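Local coordinates for protein putative fimbrium tip subunit Fim1C (Bacteroides ovatus, PDB 4EPS) that probably forms part of the tip of fimbriae, the filamentous cell-surface appendages that mediate adhesion and biofilm formation, at residues D108-A111 and P112-A115; R326-P329 and N330-H333; H355-F358 and M359-F363. All coordinates share one frame; numbering follows the deposited sequence.

Interaction 1: D108-A111 and P112-A115; sequences DFFA and PLAA
The amide of Ala115 gives its hydrogen to the carbonyl of Ala111, with N and O 2.9 Å apart and an N-H...O angle of 161°. One residue earlier the same step is taken by Ala114, whose N lies 3.1 Å from Phe110 O. These two bonds start the short helix 111-115, and Phe110 occupies its N-cap. Proline suits the place it takes here: amides in the first turn of a helix have no carbonyl of the preceding turn to serve, so proline, with no N-H to offer, is readily accommodated there. The pyrrolidine ring lies against the residue before it, with Pro112 CD 3.5 Å from Ala111 CB.

The chain is prepared for this start by a type I beta turn from Asp108 to Ala111, closed by Ala111 N and Asp108 O at 3.1 Å. An Asx turn is superimposed on it. Asp108 OD1 accepts from Phe110 N at 3.3 Å, a bent bond that comes in from above the carboxylate plane, while OD2 holds Arg158 in a salt bridge. The carboxylate thus ties the turn to strand 148-174.

Apolar contact joins the turn to the helix. Phe110 CD1 meets the methyl CD2 of Leu113 at 3.8 Å, the two side chains running side by side in the same direction. Leu113 manages this with CG anti to its own nitrogen (chi1 177°). On one face of the Phe110 ring, Phe109 CD2 stands 3.7 Å above the plane, over its centre, while Phe110 CE2 lies in the plane of the Phe109 ring. Phe109 stacks on Tyr89 and meets Phe49 edge-to-face; Leu113 reaches Tyr91, placing the helix start over strand 87-92.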
# COMPACT_ATOMS: atom_id res chain seq x y z
N ASP A 108 21.31 -47.46 31.78
CA ASP A 108 21.75 -46.34 30.94
C ASP A 108 23.28 -46.32 30.90
O ASP A 108 23.93 -45.84 31.83
CB ASP A 108 21.17 -45.00 31.47
CG ASP A 108 21.63 -43.74 30.74
OD1 ASP A 108 22.25 -43.86 29.65
OD2 ASP A 108 21.39 -42.64 31.26
N PHE A 109 23.87 -46.86 29.81
CA PHE A 109 25.33 -46.97 29.66
C PHE A 109 26.07 -45.63 29.81
O PHE A 109 27.20 -45.62 30.28
CB PHE A 109 25.68 -47.60 28.32
CG PHE A 109 27.15 -47.90 28.07
CD1 PHE A 109 27.76 -49.00 28.67
CD2 PHE A 109 27.89 -47.12 27.19
CE1 PHE A 109 29.11 -49.29 28.42
CE2 PHE A 109 29.23 -47.43 26.91
CZ PHE A 109 29.83 -48.52 27.52
N PHE A 110 25.47 -44.51 29.35
CA PHE A 110 26.17 -43.22 29.44
C PHE A 110 25.65 -42.31 30.59
O PHE A 110 25.93 -41.10 30.59
CB PHE A 110 26.07 -42.48 28.10
CG PHE A 110 26.82 -43.14 26.95
CD1 PHE A 110 28.21 -43.11 26.90
CD2 PHE A 110 26.12 -43.72 25.90
CE1 PHE A 110 28.90 -43.68 25.81
CE2 PHE A 110 26.80 -44.29 24.82
CZ PHE A 110 28.19 -44.26 24.77
N ALA A 111 24.94 -42.89 31.58
CA ALA A 111 24.44 -42.13 32.74
C ALA A 111 25.55 -41.27 33.42
O ALA A 111 25.29 -40.07 33.61
CB ALA A 111 23.78 -43.05 33.76
N PRO A 112 26.79 -41.78 33.71
CA PRO A 112 27.80 -40.91 34.36
C PRO A 112 28.33 -39.80 33.45
O PRO A 112 28.65 -38.72 33.94
CB PRO A 112 28.93 -41.89 34.72
CG PRO A 112 28.28 -43.27 34.70
CD PRO A 112 27.30 -43.17 33.58
N LEU A 113 28.44 -40.05 32.14
CA LEU A 113 28.87 -39.02 31.19
C LEU A 113 27.89 -37.85 31.23
O LEU A 113 28.30 -36.70 31.37
CB LEU A 113 28.97 -39.63 29.78
CG LEU A 113 29.34 -38.69 28.62
CD1 LEU A 113 30.76 -38.09 28.80
CD2 LEU A 113 29.20 -39.43 27.28
N ALA A 114 26.58 -38.16 31.18
CA ALA A 114 25.52 -37.15 31.21
C ALA A 114 25.48 -36.44 32.57
O ALA A 114 25.40 -35.21 32.61
CB ALA A 114 24.18 -37.80 30.90
N ALA A 115 25.58 -37.20 33.69
CA ALA A 115 25.55 -36.64 35.05
C ALA A 115 26.69 -35.63 35.30
O ALA A 115 26.44 -34.60 35.92
CB ALA A 115 25.60 -37.75 36.09

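Interaction 2: R326-P329 and N330-H333; sequences RSHP and NCVH
His328 and Cys331 are joined by a backbone hydrogen bond: Cys331 N donates to His328 O over 3.0 Å, with a nearly straight N-H...O angle of 165°. The donor does not sit in the plane of the carbonyl but stands 49° above it, consistent with a tight turn. The side chains of the same two residues meet beside this bond. Cys331 SG lies 3.8 Å from His328 CB and 5.3 Å from the centre of the imidazole, an oblique sulfur-aromatic approach in which the sulfur is closer to the root of the side chain than to the ring. With SG opposite its carbonyl carbon (chi1 -65°), Cys331 swings the sulfur back to the histidine side. Across the next pair, the branch CG1 of Val332 rests 3.5 Å from Pro329 O, a methyl against a carbonyl oxygen.

Beyond this first shell, Val332 N turns back to Asn330 O at 3.0 Å and fixes the bend about Cys331. The His328 ring meets that of Tyr390 with planes roughly perpendicular, and Ser327 OG is hydrogen-bonded to Glu394 OE2, so both residues look to helix 389-403. Past the turn, His333 is held through both ring nitrogens, ND1 by the terminal carboxylate of Phe510 and NE2 by Glu183, and Val332 packs on Asn302 and Met304.

A type I beta turn from His328 to Cys331, run directly into an inverse gamma turn centred on Cys331, is thus the compact link by which helix 323-327 passes into strand 334-338.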
# COMPACT_ATOMS: atom_id res chain seq x y z
N ARG A 326 28.41 -7.15 -4.97
CA ARG A 326 29.18 -8.28 -4.45
C ARG A 326 29.08 -8.39 -2.90
O ARG A 326 28.81 -9.48 -2.39
CB ARG A 326 30.63 -8.12 -4.90
CG ARG A 326 31.54 -9.30 -4.63
CD ARG A 326 32.79 -9.18 -5.49
NE ARG A 326 33.56 -7.97 -5.18
CZ ARG A 326 33.94 -7.07 -6.08
NH1 ARG A 326 33.62 -7.21 -7.36
NH2 ARG A 326 34.65 -6.02 -5.70
N SER A 327 29.26 -7.28 -2.17
CA SER A 327 29.29 -7.32 -0.70
C SER A 327 27.94 -7.20 -0.01
O SER A 327 27.82 -7.69 1.11
CB SER A 327 30.21 -6.24 -0.16
OG SER A 327 31.50 -6.35 -0.74
N HIS A 328 26.95 -6.49 -0.61
CA HIS A 328 25.66 -6.28 0.05
C HIS A 328 24.57 -6.40 -1.00
O HIS A 328 23.89 -5.41 -1.29
CB HIS A 328 25.62 -4.91 0.78
CG HIS A 328 26.62 -4.79 1.88
ND1 HIS A 328 27.85 -4.18 1.68
CD2 HIS A 328 26.57 -5.26 3.15
CE1 HIS A 328 28.49 -4.27 2.84
NE2 HIS A 328 27.77 -4.92 3.75
N PRO A 329 24.39 -7.62 -1.59
CA PRO A 329 23.41 -7.77 -2.69
C PRO A 329 21.96 -7.49 -2.32
O PRO A 329 21.13 -7.31 -3.21
CB PRO A 329 23.58 -9.25 -3.10
CG PRO A 329 24.14 -9.92 -1.88
CD PRO A 329 25.09 -8.90 -1.33
N ASN A 330 21.66 -7.47 -1.02
CA ASN A 330 20.30 -7.23 -0.59
C ASN A 330 19.99 -5.72 -0.45
O ASN A 330 18.82 -5.35 -0.32
CB ASN A 330 20.04 -7.99 0.73
CG ASN A 330 20.49 -9.46 0.69
OD1 ASN A 330 20.36 -10.16 -0.32
ND2 ASN A 330 20.99 -9.96 1.81
N CYS A 331 21.00 -4.84 -0.53
CA CYS A 331 20.78 -3.38 -0.38
C CYS A 331 20.33 -2.72 -1.69
O CYS A 331 21.08 -2.01 -2.34
CB CYS A 331 22.03 -2.73 0.21
SG CYS A 331 22.39 -3.27 1.91
N VAL A 332 19.08 -2.98 -2.07
CA VAL A 332 18.49 -2.54 -3.35
C VAL A 332 17.29 -1.61 -3.12
O VAL A 332 16.52 -1.39 -4.05
CB VAL A 332 18.06 -3.81 -4.15
CG1 VAL A 332 19.28 -4.69 -4.49
CG2 VAL A 332 16.99 -4.63 -3.39
N HIS A 333 17.12 -1.08 -1.89
CA HIS A 333 15.94 -0.26 -1.56
C HIS A 333 16.23 1.24 -1.59
O HIS A 333 15.34 2.03 -1.93
CB HIS A 333 15.40 -0.65 -0.18
CG HIS A 333 15.12 -2.11 -0.07
ND1 HIS A 333 16.04 -2.98 0.51
CD2 HIS A 333 14.07 -2.83 -0.53
CE1 HIS A 333 15.50 -4.19 0.40
NE2 HIS A 333 14.32 -4.14 -0.21

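Interaction 3: H355-F358 and M359-F363; sequences HDWF and MTTSF
The backbone passes from an i to i+4 bond, Met359 N to His355 O, to two i to i+3 bonds, Thr360 N to Trp357 O and Thr361 N to Phe358 O, as helix 354-359 gives way to loop. Each of the latter two carbonyls is gripped twice. Thr360 OG1 donates to Trp357 O at 2.6 Å and Thr361 OG1 to Phe358 O at 2.7 Å, both in the carbonyl plane on a lone pair, while the amides come from above it. In Thr361, OG1 lies between the backbone N and the carbonyl carbon (chi1 74°), which turns it back to Phe358 O and leaves CG2 3.5 Å above the plane of the Trp357 ring, a CH-pi contact. Thr361 OG1 also accepts from Phe363 N at 3.2 Å, an ST turn. A valine in place of Thr361 would probably leave Phe358 O with one grip fewer and Phe363 N without its acceptor.

The CG of Met359, a selenomethionine, sits over the His355 face, and SE makes a Met-aromatic contact with Phe358. Phe363 meets Trp357 CH2 at its ring edge. Hydroxyls thus add a second, in-plane donor to carbonyls that receive an i+3 amide in place of an i+4 one.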
# COMPACT_ATOMS: atom_id res chain seq x y z
N HIS A 355 44.11 7.03 -6.74
CA HIS A 355 43.92 6.59 -8.11
C HIS A 355 45.23 5.99 -8.69
O HIS A 355 45.22 4.88 -9.23
CB HIS A 355 43.45 7.75 -9.00
CG HIS A 355 43.45 7.37 -10.44
ND1 HIS A 355 42.55 6.45 -10.94
CD2 HIS A 355 44.28 7.76 -11.44
CE1 HIS A 355 42.83 6.34 -12.23
NE2 HIS A 355 43.88 7.09 -12.57
N ASP A 356 46.32 6.75 -8.60
CA ASP A 356 47.61 6.32 -9.15
C ASP A 356 48.07 5.02 -8.47
O ASP A 356 48.52 4.11 -9.18
CB ASP A 356 48.68 7.42 -9.05
CG ASP A 356 48.55 8.53 -10.08
OD1 ASP A 356 47.73 8.38 -11.03
OD2 ASP A 356 49.24 9.56 -9.93
N TRP A 357 47.88 4.90 -7.14
CA TRP A 357 48.21 3.65 -6.44
C TRP A 357 47.36 2.51 -6.97
O TRP A 357 47.88 1.43 -7.27
CB TRP A 357 48.02 3.75 -4.90
CG TRP A 357 47.95 2.41 -4.23
CD1 TRP A 357 49.00 1.55 -4.01
CD2 TRP A 357 46.77 1.71 -3.80
NE1 TRP A 357 48.54 0.38 -3.43
CE2 TRP A 357 47.18 0.46 -3.28
CE3 TRP A 357 45.40 2.04 -3.78
CZ2 TRP A 357 46.26 -0.47 -2.76
CZ3 TRP A 357 44.49 1.10 -3.29
CH2 TRP A 357 44.93 -0.14 -2.80
N PHE A 358 46.04 2.74 -7.05
CA PHE A 358 45.04 1.75 -7.44
C PHE A 358 45.35 1.12 -8.83
O PHE A 358 45.25 -0.10 -8.97
CB PHE A 358 43.63 2.39 -7.43
CG PHE A 358 42.51 1.52 -7.94
CD1 PHE A 358 41.99 0.50 -7.16
CD2 PHE A 358 41.99 1.72 -9.22
CE1 PHE A 358 40.97 -0.32 -7.64
CE2 PHE A 358 40.95 0.91 -9.69
CZ PHE A 358 40.45 -0.10 -8.91
N MSE A 359 45.73 1.95 -9.81
CA MSE A 359 46.03 1.53 -11.19
C MSE A 359 47.27 0.60 -11.28
O MSE A 359 47.41 -0.09 -12.29
CB MSE A 359 46.19 2.73 -12.12
CG MSE A 359 44.90 3.55 -12.27
SE MSE A 359 43.38 2.48 -12.89
CE MSE A 359 43.79 2.49 -14.77
N THR A 360 48.11 0.55 -10.22
CA THR A 360 49.28 -0.35 -10.17
C THR A 360 48.94 -1.71 -9.50
O THR A 360 49.83 -2.55 -9.39
CB THR A 360 50.45 0.30 -9.38
OG1 THR A 360 50.15 0.32 -7.98
CG2 THR A 360 50.84 1.66 -9.89
N THR A 361 47.68 -1.90 -9.01
CA THR A 361 47.27 -3.11 -8.28
C THR A 361 46.58 -4.16 -9.14
O THR A 361 46.27 -3.92 -10.30
CB THR A 361 46.34 -2.74 -7.10
OG1 THR A 361 45.04 -2.39 -7.59
CG2 THR A 361 46.91 -1.66 -6.19
N SER A 362 46.28 -5.32 -8.54
CA SER A 362 45.53 -6.43 -9.14
C SER A 362 43.99 -6.26 -8.96
O SER A 362 43.23 -7.17 -9.31
CB SER A 362 45.97 -7.75 -8.48
OG SER A 362 45.58 -7.79 -7.12
N PHE A 363 43.54 -5.11 -8.39
CA PHE A 363 42.12 -4.86 -8.09
C PHE A 363 41.37 -4.06 -9.16
O PHE A 363 40.18 -3.79 -8.97
CB PHE A 363 41.98 -4.10 -6.75
CG PHE A 363 42.77 -4.57 -5.55
CD1 PHE A 363 42.58 -5.84 -5.03
CD2 PHE A 363 43.61 -3.69 -4.87
CE1 PHE A 363 43.30 -6.27 -3.91
CE2 PHE A 363 44.33 -4.11 -3.75
CZ PHE A 363 44.16 -5.40 -3.27

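All three sites handle a change of chain direction. Among the residues that touch, interaction 2 has none exposed, interaction 1 has one and interaction 3, the most open to the surface, has three. Interaction 1 begins a helix, whereas the other two follow helices into loops. Its centre lies about 62 Å from that of interaction 3, and it rests on strands of the Fimbrillin-like region; interactions 2 and 3 have centres about 25 Å apart and share helix 389-403 as a neighbour. Chemistry follows place: a carboxylate organises the first turn, backbone hydrogen bonds define the second, with a sulfur-aromatic approach beside them, and threonine hydroxyls reinforce the third, where His355, Trp357 and Phe358 are buried.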